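Local coordinates for protein Crov588 (Cafeteriavirus, PDB 6NYR) that is of unknown function but winds a long series of leucine-rich FNIP repeats into a nearly closed ring, a novel circular architecture, at residues L605-Q616 with L627-Q638. Sequence-based numbering, arbitrary orientation.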
ATOM      1  N   LEU A 605       5.605 -30.047  15.573  1.00 47.00           N
ATOM      2  CA  LEU A 605       5.337 -29.263  14.376  1.00 43.44           C
ATOM      3  C   LEU A 605       3.859 -28.917  14.307  1.00 42.84           C
ATOM      4  O   LEU A 605       2.999 -29.781  14.487  1.00 44.78           O
ATOM      5  CB  LEU A 605       5.772 -30.058  13.148  1.00 43.24           C
ATOM      6  CG  LEU A 605       6.022 -29.335  11.832  1.00 42.12           C
ATOM      7  CD1 LEU A 605       7.196 -28.398  11.868  1.00 40.83           C
ATOM      8  CD2 LEU A 605       6.237 -30.411  10.748  1.00 43.34           C
ATOM      9  N   THR A 606       3.566 -27.646  14.052  1.00 44.18           N
ATOM     10  CA  THR A 606       2.188 -27.191  13.941  1.00 48.26           C
ATOM     11  C   THR A 606       1.759 -26.891  12.516  1.00 45.52           C
ATOM     12  O   THR A 606       0.583 -27.067  12.189  1.00 43.04           O
ATOM     13  CB  THR A 606       1.974 -25.929  14.792  1.00 51.46           C
ATOM     14  OG1 THR A 606       2.915 -24.919  14.396  1.00 55.31           O
ATOM     15  CG2 THR A 606       2.152 -26.239  16.273  1.00 47.62           C
ATOM     16  N   TYR A 607       2.678 -26.450  11.663  1.00 46.52           N
ATOM     17  CA  TYR A 607       2.370 -26.062  10.291  1.00 45.95           C
ATOM     18  C   TYR A 607       3.231 -26.882   9.344  1.00 43.30           C
ATOM     19  O   TYR A 607       4.463 -26.852   9.433  1.00 41.53           O
ATOM     20  CB  TYR A 607       2.604 -24.560  10.098  1.00 50.06           C
ATOM     21  CG  TYR A 607       1.442 -23.715  10.574  1.00 56.44           C
ATOM     22  CD1 TYR A 607       1.024 -23.758  11.897  1.00 58.16           C
ATOM     23  CD2 TYR A 607       0.772 -22.867   9.705  1.00 59.97           C
ATOM     24  CE1 TYR A 607      -0.041 -22.996  12.337  1.00 58.01           C
ATOM     25  CE2 TYR A 607      -0.291 -22.095  10.137  1.00 61.60           C
ATOM     26  CZ  TYR A 607      -0.691 -22.160  11.454  1.00 61.56           C
ATOM     27  OH  TYR A 607      -1.748 -21.391  11.885  1.00 64.41           O
ATOM     28  N   LEU A 608       2.583 -27.628   8.456  1.00 43.65           N
ATOM     29  CA  LEU A 608       3.264 -28.462   7.477  1.00 44.66           C
ATOM     30  C   LEU A 608       2.708 -28.164   6.096  1.00 43.92           C
ATOM     31  O   LEU A 608       1.492 -28.233   5.883  1.00 46.78           O
ATOM     32  CB  LEU A 608       3.085 -29.945   7.806  1.00 45.28           C
ATOM     33  CG  LEU A 608       3.827 -30.937   6.915  1.00 47.45           C
ATOM     34  CD1 LEU A 608       5.309 -30.599   6.902  1.00 47.14           C
ATOM     35  CD2 LEU A 608       3.593 -32.352   7.409  1.00 47.86           C
ATOM     36  N   THR A 609       3.591 -27.818   5.164  1.00 41.16           N
ATOM     37  CA  THR A 609       3.189 -27.528   3.795  1.00 44.11           C
ATOM     38  C   THR A 609       4.057 -28.327   2.835  1.00 44.74           C
ATOM     39  O   THR A 609       5.275 -28.133   2.783  1.00 41.97           O
ATOM     40  CB  THR A 609       3.292 -26.028   3.492  1.00 44.54           C
ATOM     41  OG1 THR A 609       2.448 -25.296   4.390  1.00 46.67           O
ATOM     42  CG2 THR A 609       2.867 -25.738   2.057  1.00 41.01           C
ATOM     43  N   PHE A 610       3.425 -29.220   2.077  1.00 47.24           N
ATOM     44  CA  PHE A 610       4.069 -29.907   0.969  1.00 47.95           C
ATOM     45  C   PHE A 610       3.923 -29.073  -0.300  1.00 48.41           C
ATOM     46  O   PHE A 610       2.994 -28.271  -0.436  1.00 48.88           O
ATOM     47  CB  PHE A 610       3.460 -31.294   0.769  1.00 45.91           C
ATOM     48  CG  PHE A 610       3.647 -32.205   1.945  1.00 43.91           C
ATOM     49  CD1 PHE A 610       4.821 -32.923   2.105  1.00 42.20           C
ATOM     50  CD2 PHE A 610       2.650 -32.339   2.898  1.00 44.83           C
ATOM     51  CE1 PHE A 610       4.996 -33.760   3.192  1.00 42.74           C
ATOM     52  CE2 PHE A 610       2.821 -33.174   3.987  1.00 43.19           C
ATOM     53  CZ  PHE A 610       3.995 -33.882   4.133  1.00 41.69           C
ATOM     54  N   GLY A 611       4.858 -29.259  -1.222  1.00 49.41           N
ATOM     55  CA  GLY A 611       4.902 -28.497  -2.452  1.00 51.42           C
ATOM     56  C   GLY A 611       4.130 -29.131  -3.592  1.00 50.94           C
ATOM     57  O   GLY A 611       3.333 -30.053  -3.407  1.00 66.42           O
ATOM     58  N   LEU A 612       4.408 -28.642  -4.804  1.00 56.58           N
ATOM     59  CA  LEU A 612       3.569 -28.958  -5.957  1.00 55.47           C
ATOM     60  C   LEU A 612       3.575 -30.450  -6.264  1.00 52.25           C
ATOM     61  O   LEU A 612       2.518 -31.050  -6.490  1.00 51.54           O
ATOM     62  CB  LEU A 612       4.041 -28.155  -7.174  1.00 56.44           C
ATOM     63  CG  LEU A 612       3.211 -28.219  -8.453  1.00 57.10           C
ATOM     64  CD1 LEU A 612       3.439 -26.957  -9.297  1.00 54.67           C
ATOM     65  CD2 LEU A 612       3.525 -29.451  -9.290  1.00 57.47           C
ATOM     66  N   ARG A 613       4.752 -31.065  -6.281  1.00 50.88           N
ATOM     67  CA  ARG A 613       4.905 -32.405  -6.832  1.00 52.91           C
ATOM     68  C   ARG A 613       4.808 -33.523  -5.798  1.00 51.97           C
ATOM     69  O   ARG A 613       4.862 -34.697  -6.180  1.00 54.09           O
ATOM     70  CB  ARG A 613       6.248 -32.507  -7.571  1.00 55.76           C
ATOM     71  CG  ARG A 613       6.329 -31.629  -8.812  1.00 57.52           C
ATOM     72  CD  ARG A 613       7.650 -31.777  -9.558  1.00 60.54           C
ATOM     73  NE  ARG A 613       7.580 -31.174 -10.887  1.00 66.14           N
ATOM     74  CZ  ARG A 613       6.988 -31.742 -11.936  1.00 70.72           C
ATOM     75  NH1 ARG A 613       6.414 -32.930 -11.810  1.00 71.43           N
ATOM     76  NH2 ARG A 613       6.973 -31.121 -13.107  1.00 72.73           N
ATOM     77  N   PHE A 614       4.644 -33.207  -4.514  1.00 50.12           N
ATOM     78  CA  PHE A 614       4.606 -34.252  -3.498  1.00 49.63           C
ATOM     79  C   PHE A 614       3.372 -35.132  -3.679  1.00 49.47           C
ATOM     80  O   PHE A 614       2.258 -34.631  -3.852  1.00 48.77           O
ATOM     81  CB  PHE A 614       4.610 -33.653  -2.093  1.00 49.23           C
ATOM     82  CG  PHE A 614       4.502 -34.684  -1.002  1.00 45.22           C
ATOM     83  CD1 PHE A 614       5.640 -35.291  -0.487  1.00 43.32           C
ATOM     84  CD2 PHE A 614       3.266 -35.059  -0.503  1.00 46.19           C
ATOM     85  CE1 PHE A 614       5.541 -36.241   0.510  1.00 42.43           C
ATOM     86  CE2 PHE A 614       3.166 -36.014   0.495  1.00 46.66           C
ATOM     87  CZ  PHE A 614       4.306 -36.602   0.997  1.00 44.59           C
ATOM     88  N   ASN A 615       3.573 -36.448  -3.627  1.00 51.65           N
ATOM     89  CA  ASN A 615       2.502 -37.402  -3.894  1.00 53.42           C
ATOM     90  C   ASN A 615       2.878 -38.780  -3.361  1.00 53.78           C
ATOM     91  O   ASN A 615       2.904 -39.761  -4.112  1.00 54.38           O
ATOM     92  CB  ASN A 615       2.212 -37.451  -5.398  1.00 55.26           C
ATOM     93  CG  ASN A 615       1.006 -38.320  -5.745  1.00 60.86           C
ATOM     94  OD1 ASN A 615       0.822 -38.705  -6.898  1.00 62.52           O
ATOM     95  ND2 ASN A 615       0.195 -38.636  -4.749  1.00 61.32           N
ATOM     96  N   GLN A 616       3.178 -38.854  -2.065  1.00 55.12           N
ATOM     97  CA  GLN A 616       3.517 -40.101  -1.390  1.00 53.71           C
ATOM     98  C   GLN A 616       2.468 -40.401  -0.328  1.00 55.34           C
ATOM     99  O   GLN A 616       1.916 -39.491   0.297  1.00 52.94           O
ATOM    100  CB  GLN A 616       4.902 -40.015  -0.739  1.00 51.50           C
ATOM    101  CG  GLN A 616       6.019 -39.660  -1.702  1.00 50.06           C
ATOM    102  CD  GLN A 616       6.279 -40.746  -2.722  1.00 52.95           C
ATOM    103  OE1 GLN A 616       6.252 -41.934  -2.400  1.00 51.77           O
ATOM    104  NE2 GLN A 616       6.518 -40.344  -3.965  1.00 56.42           N
ATOM    105  N   LEU A 627       0.185 -31.217  15.071  1.00 47.06           N
ATOM    106  CA  LEU A 627      -0.054 -30.500  13.831  1.00 46.79           C
ATOM    107  C   LEU A 627      -1.462 -29.930  13.794  1.00 46.65           C
ATOM    108  O   LEU A 627      -2.435 -30.627  14.107  1.00 47.16           O
ATOM    109  CB  LEU A 627       0.169 -31.419  12.637  1.00 48.87           C
ATOM    110  CG  LEU A 627       0.172 -30.670  11.302  1.00 48.31           C
ATOM    111  CD1 LEU A 627       1.423 -31.028  10.527  1.00 52.81           C
ATOM    112  CD2 LEU A 627      -1.078 -31.001  10.525  1.00 48.77           C
ATOM    113  N   THR A 628      -1.565 -28.660  13.388  1.00 46.02           N
ATOM    114  CA  THR A 628      -2.838 -27.975  13.289  1.00 49.58           C
ATOM    115  C   THR A 628      -3.203 -27.566  11.873  1.00 49.86           C
ATOM    116  O   THR A 628      -4.398 -27.390  11.594  1.00 45.44           O
ATOM    117  CB  THR A 628      -2.836 -26.705  14.158  1.00 54.76           C
ATOM    118  OG1 THR A 628      -1.749 -25.857  13.756  1.00 53.56           O
ATOM    119  CG2 THR A 628      -2.693 -27.054  15.635  1.00 54.59           C
ATOM    120  N   HIS A 629      -2.225 -27.404  10.982  1.00 51.15           N
ATOM    121  CA  HIS A 629      -2.466 -26.878   9.642  1.00 51.28           C
ATOM    122  C   HIS A 629      -1.641 -27.683   8.648  1.00 51.76           C
ATOM    123  O   HIS A 629      -0.411 -27.571   8.615  1.00 50.41           O
ATOM    124  CB  HIS A 629      -2.114 -25.391   9.581  1.00 51.08           C
ATOM    125  CG  HIS A 629      -3.055 -24.519  10.354  1.00 51.86           C
ATOM    126  ND1 HIS A 629      -3.153 -24.557  11.728  1.00 51.13           N
ATOM    127  CD2 HIS A 629      -3.947 -23.588   9.941  1.00 52.17           C
ATOM    128  CE1 HIS A 629      -4.061 -23.687  12.129  1.00 52.13           C
ATOM    129  NE2 HIS A 629      -4.559 -23.085  11.064  1.00 53.58           N
ATOM    130  N   LEU A 630      -2.326 -28.475   7.826  1.00 47.09           N
ATOM    131  CA  LEU A 630      -1.693 -29.371   6.867  1.00 47.59           C
ATOM    132  C   LEU A 630      -2.097 -28.951   5.465  1.00 46.26           C
ATOM    133  O   LEU A 630      -3.291 -28.898   5.151  1.00 46.20           O
ATOM    134  CB  LEU A 630      -2.103 -30.820   7.123  1.00 47.83           C
ATOM    135  CG  LEU A 630      -1.547 -31.858   6.145  1.00 46.34           C
ATOM    136  CD1 LEU A 630      -0.028 -31.830   6.137  1.00 45.20           C
ATOM    137  CD2 LEU A 630      -2.072 -33.243   6.485  1.00 47.28           C
ATOM    138  N   THR A 631      -1.109 -28.654   4.626  1.00 47.55           N
ATOM    139  CA  THR A 631      -1.352 -28.200   3.266  1.00 51.14           C
ATOM    140  C   THR A 631      -0.623 -29.097   2.277  1.00 48.67           C
ATOM    141  O   THR A 631       0.590 -29.309   2.397  1.00 43.95           O
ATOM    142  CB  THR A 631      -0.905 -26.747   3.082  1.00 54.33           C
ATOM    143  OG1 THR A 631      -1.627 -25.905   3.990  1.00 56.86           O
ATOM    144  CG2 THR A 631      -1.164 -26.288   1.655  1.00 55.03           C
ATOM    145  N   PHE A 632      -1.367 -29.618   1.309  1.00 50.72           N
ATOM    146  CA  PHE A 632      -0.821 -30.412   0.223  1.00 49.92           C
ATOM    147  C   PHE A 632      -0.827 -29.599  -1.065  1.00 51.61           C
ATOM    148  O   PHE A 632      -1.513 -28.580  -1.184  1.00 50.17           O
ATOM    149  CB  PHE A 632      -1.627 -31.693   0.020  1.00 50.16           C
ATOM    150  CG  PHE A 632      -1.429 -32.702   1.102  1.00 52.69           C
ATOM    151  CD1 PHE A 632      -0.299 -33.503   1.124  1.00 53.12           C
ATOM    152  CD2 PHE A 632      -2.371 -32.847   2.108  1.00 51.88           C
ATOM    153  CE1 PHE A 632      -0.116 -34.432   2.127  1.00 53.55           C
ATOM    154  CE2 PHE A 632      -2.190 -33.773   3.110  1.00 51.15           C
ATOM    155  CZ  PHE A 632      -1.063 -34.564   3.119  1.00 52.65           C
ATOM    156  N   GLY A 633      -0.061 -30.080  -2.041  1.00 53.08           N
ATOM    157  CA  GLY A 633       0.129 -29.379  -3.291  1.00 51.87           C
ATOM    158  C   GLY A 633      -0.795 -29.876  -4.394  1.00 51.13           C
ATOM    159  O   GLY A 633      -1.663 -30.720  -4.197  1.00 52.50           O
ATOM    160  N   TRP A 634      -0.565 -29.317  -5.589  1.00 51.93           N
ATOM    161  CA  TRP A 634      -1.406 -29.602  -6.750  1.00 53.08           C
ATOM    162  C   TRP A 634      -1.471 -31.094  -7.035  1.00 52.56           C
ATOM    163  O   TRP A 634      -2.559 -31.659  -7.192  1.00 53.19           O
ATOM    164  CB  TRP A 634      -0.829 -28.832  -7.941  1.00 56.59           C
ATOM    165  CG  TRP A 634      -1.693 -28.643  -9.140  1.00 61.55           C
ATOM    166  CD1 TRP A 634      -3.002 -28.990  -9.290  1.00 62.92           C
ATOM    167  CD2 TRP A 634      -1.293 -28.037 -10.376  1.00 65.57           C
ATOM    168  NE1 TRP A 634      -3.442 -28.644 -10.547  1.00 63.34           N
ATOM    169  CE2 TRP A 634      -2.410 -28.055 -11.232  1.00 67.05           C
ATOM    170  CE3 TRP A 634      -0.097 -27.481 -10.841  1.00 64.31           C
ATOM    171  CZ2 TRP A 634      -2.367 -27.535 -12.525  1.00 71.65           C
ATOM    172  CZ3 TRP A 634      -0.056 -26.971 -12.125  1.00 67.70           C
ATOM    173  CH2 TRP A 634      -1.183 -27.005 -12.954  1.00 70.94           C
ATOM    174  N   TYR A 635      -0.321 -31.756  -7.078  1.00 52.27           N
ATOM    175  CA  TYR A 635      -0.242 -33.117  -7.589  1.00 54.73           C
ATOM    176  C   TYR A 635      -0.502 -34.188  -6.531  1.00 55.56           C
ATOM    177  O   TYR A 635      -0.453 -35.379  -6.854  1.00 51.40           O
ATOM    178  CB  TYR A 635       1.137 -33.350  -8.230  1.00 55.95           C
ATOM    179  CG  TYR A 635       1.363 -32.604  -9.534  1.00 55.46           C
ATOM    180  CD1 TYR A 635       0.354 -31.848 -10.112  1.00 57.59           C
ATOM    181  CD2 TYR A 635       2.584 -32.672 -10.193  1.00 52.38           C
ATOM    182  CE1 TYR A 635       0.553 -31.171 -11.303  1.00 58.21           C
ATOM    183  CE2 TYR A 635       2.794 -31.999 -11.388  1.00 51.39           C
ATOM    184  CZ  TYR A 635       1.773 -31.250 -11.938  1.00 54.50           C
ATOM    185  OH  TYR A 635       1.968 -30.577 -13.121  1.00 55.71           O
ATOM    186  N   PHE A 636      -0.799 -33.807  -5.288  1.00 58.02           N
ATOM    187  CA  PHE A 636      -1.022 -34.805  -4.250  1.00 58.85           C
ATOM    188  C   PHE A 636      -2.321 -35.560  -4.512  1.00 61.77           C
ATOM    189  O   PHE A 636      -3.391 -34.955  -4.638  1.00 60.08           O
ATOM    190  CB  PHE A 636      -1.076 -34.159  -2.869  1.00 58.61           C
ATOM    191  CG  PHE A 636      -1.369 -35.133  -1.758  1.00 55.72           C
ATOM    192  CD1 PHE A 636      -0.378 -35.965  -1.267  1.00 53.67           C
ATOM    193  CD2 PHE A 636      -2.639 -35.222  -1.215  1.00 52.55           C
ATOM    194  CE1 PHE A 636      -0.646 -36.862  -0.246  1.00 52.26           C
ATOM    195  CE2 PHE A 636      -2.914 -36.116  -0.198  1.00 52.19           C
ATOM    196  CZ  PHE A 636      -1.915 -36.936   0.289  1.00 50.08           C
ATOM    197  N   ASN A 637      -2.223 -36.883  -4.582  1.00 64.55           N
ATOM    198  CA  ASN A 637      -3.316 -37.728  -5.054  1.00 64.15           C
ATOM    199  C   ASN A 637      -3.315 -39.047  -4.286  1.00 65.09           C
ATOM    200  O   ASN A 637      -3.174 -40.133  -4.849  1.00 66.46           O
ATOM    201  CB  ASN A 637      -3.170 -37.955  -6.557  1.00 64.34           C
ATOM    202  CG  ASN A 637      -4.475 -38.312  -7.228  1.00 64.11           C
ATOM    203  OD1 ASN A 637      -5.539 -37.838  -6.828  1.00 64.80           O
ATOM    204  ND2 ASN A 637      -4.407 -39.156  -8.253  1.00 63.65           N
ATOM    205  N   GLN A 638      -3.478 -38.979  -2.966  1.00 64.35           N
ATOM    206  CA  GLN A 638      -3.465 -40.160  -2.117  1.00 65.66           C
ATOM    207  C   GLN A 638      -4.660 -40.142  -1.174  1.00 68.20           C
ATOM    208  O   GLN A 638      -5.106 -39.081  -0.732  1.00 66.47           O
ATOM    209  CB  GLN A 638      -2.168 -40.253  -1.295  1.00 62.58           C
ATOM    210  CG  GLN A 638      -0.884 -40.323  -2.115  1.00 62.04           C
ATOM    211  CD  GLN A 638      -0.816 -41.564  -2.985  1.00 64.69           C
ATOM    212  OE1 GLN A 638      -0.619 -41.475  -4.194  1.00 64.76           O
ATOM    213  NE2 GLN A 638      -0.972 -42.732  -2.368  1.00 66.07           N
TER
HETATM  214  O   HOH W   1       0.348 -25.432   6.373  1.00 43.89           O
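Leu608 lies side by side with Leu630 on the buried face of two parallel strands, 607-609 and 629-631, which run 3° apart. With CG anti to the backbone N (chi1 -176°), the Leu608 branch comes beside Leu630, its CD2 near Leu630 CD1. Leu627 crosses Leu608 at about a right angle, its CD1 3.4 Å from Leu608 CB. Leu630 CD1 also reaches the edge of the Phe610 ring. Next along, Phe610 and Phe632 keep nearly parallel planes, but are slid apart: the CD2-CE2 side of Phe610 meets the CD1-CE1 side of Phe632, and the rings barely overlap. Phe614 follows, its CE2 in the plane of the Phe632 ring at the edge and its CD2 against Phe636 CD1, which extends the aromatic ladder.

The backbone between the strands is stitched by hydrogen bonds from Leu608 N to His629 O, Thr631 N to Leu608 O and Phe610 N to Thr631 O. Thr606 O is gripped twice, by the amides of Thr628 and His629.

The other face is more open. Here Tyr607 and His629 form an offset stack, centroids 4.2 Å apart and planes at 10°, with the Tyr607 OH above the imidazole; His585 stacks on Tyr607 too. His629 ND1, at the ring edge, is hydrogen-bonded to Thr628 OG1 at 2.8 Å, which helps fix the imidazole's rotation. A water joins Leu608 O to the hydroxyls of Thr609 and Thr631.

Past the glycines, Leu612 CD2 sits over one face of the exposed Tyr635 ring, 3.5 Å from its centroid, while Arg613 NH1 approaches that ring's edge. The Tyr635 N to Leu612 O hydrogen bond carries the pairing beyond the strands, into the Gly633-Phe636 type I turn. Short parallel strands repeating every 22 residues, with leucine and phenylalanine ladders stacked inside, are the hallmark of a leucine-rich-repeat solenoid, here built from FNIP repeats.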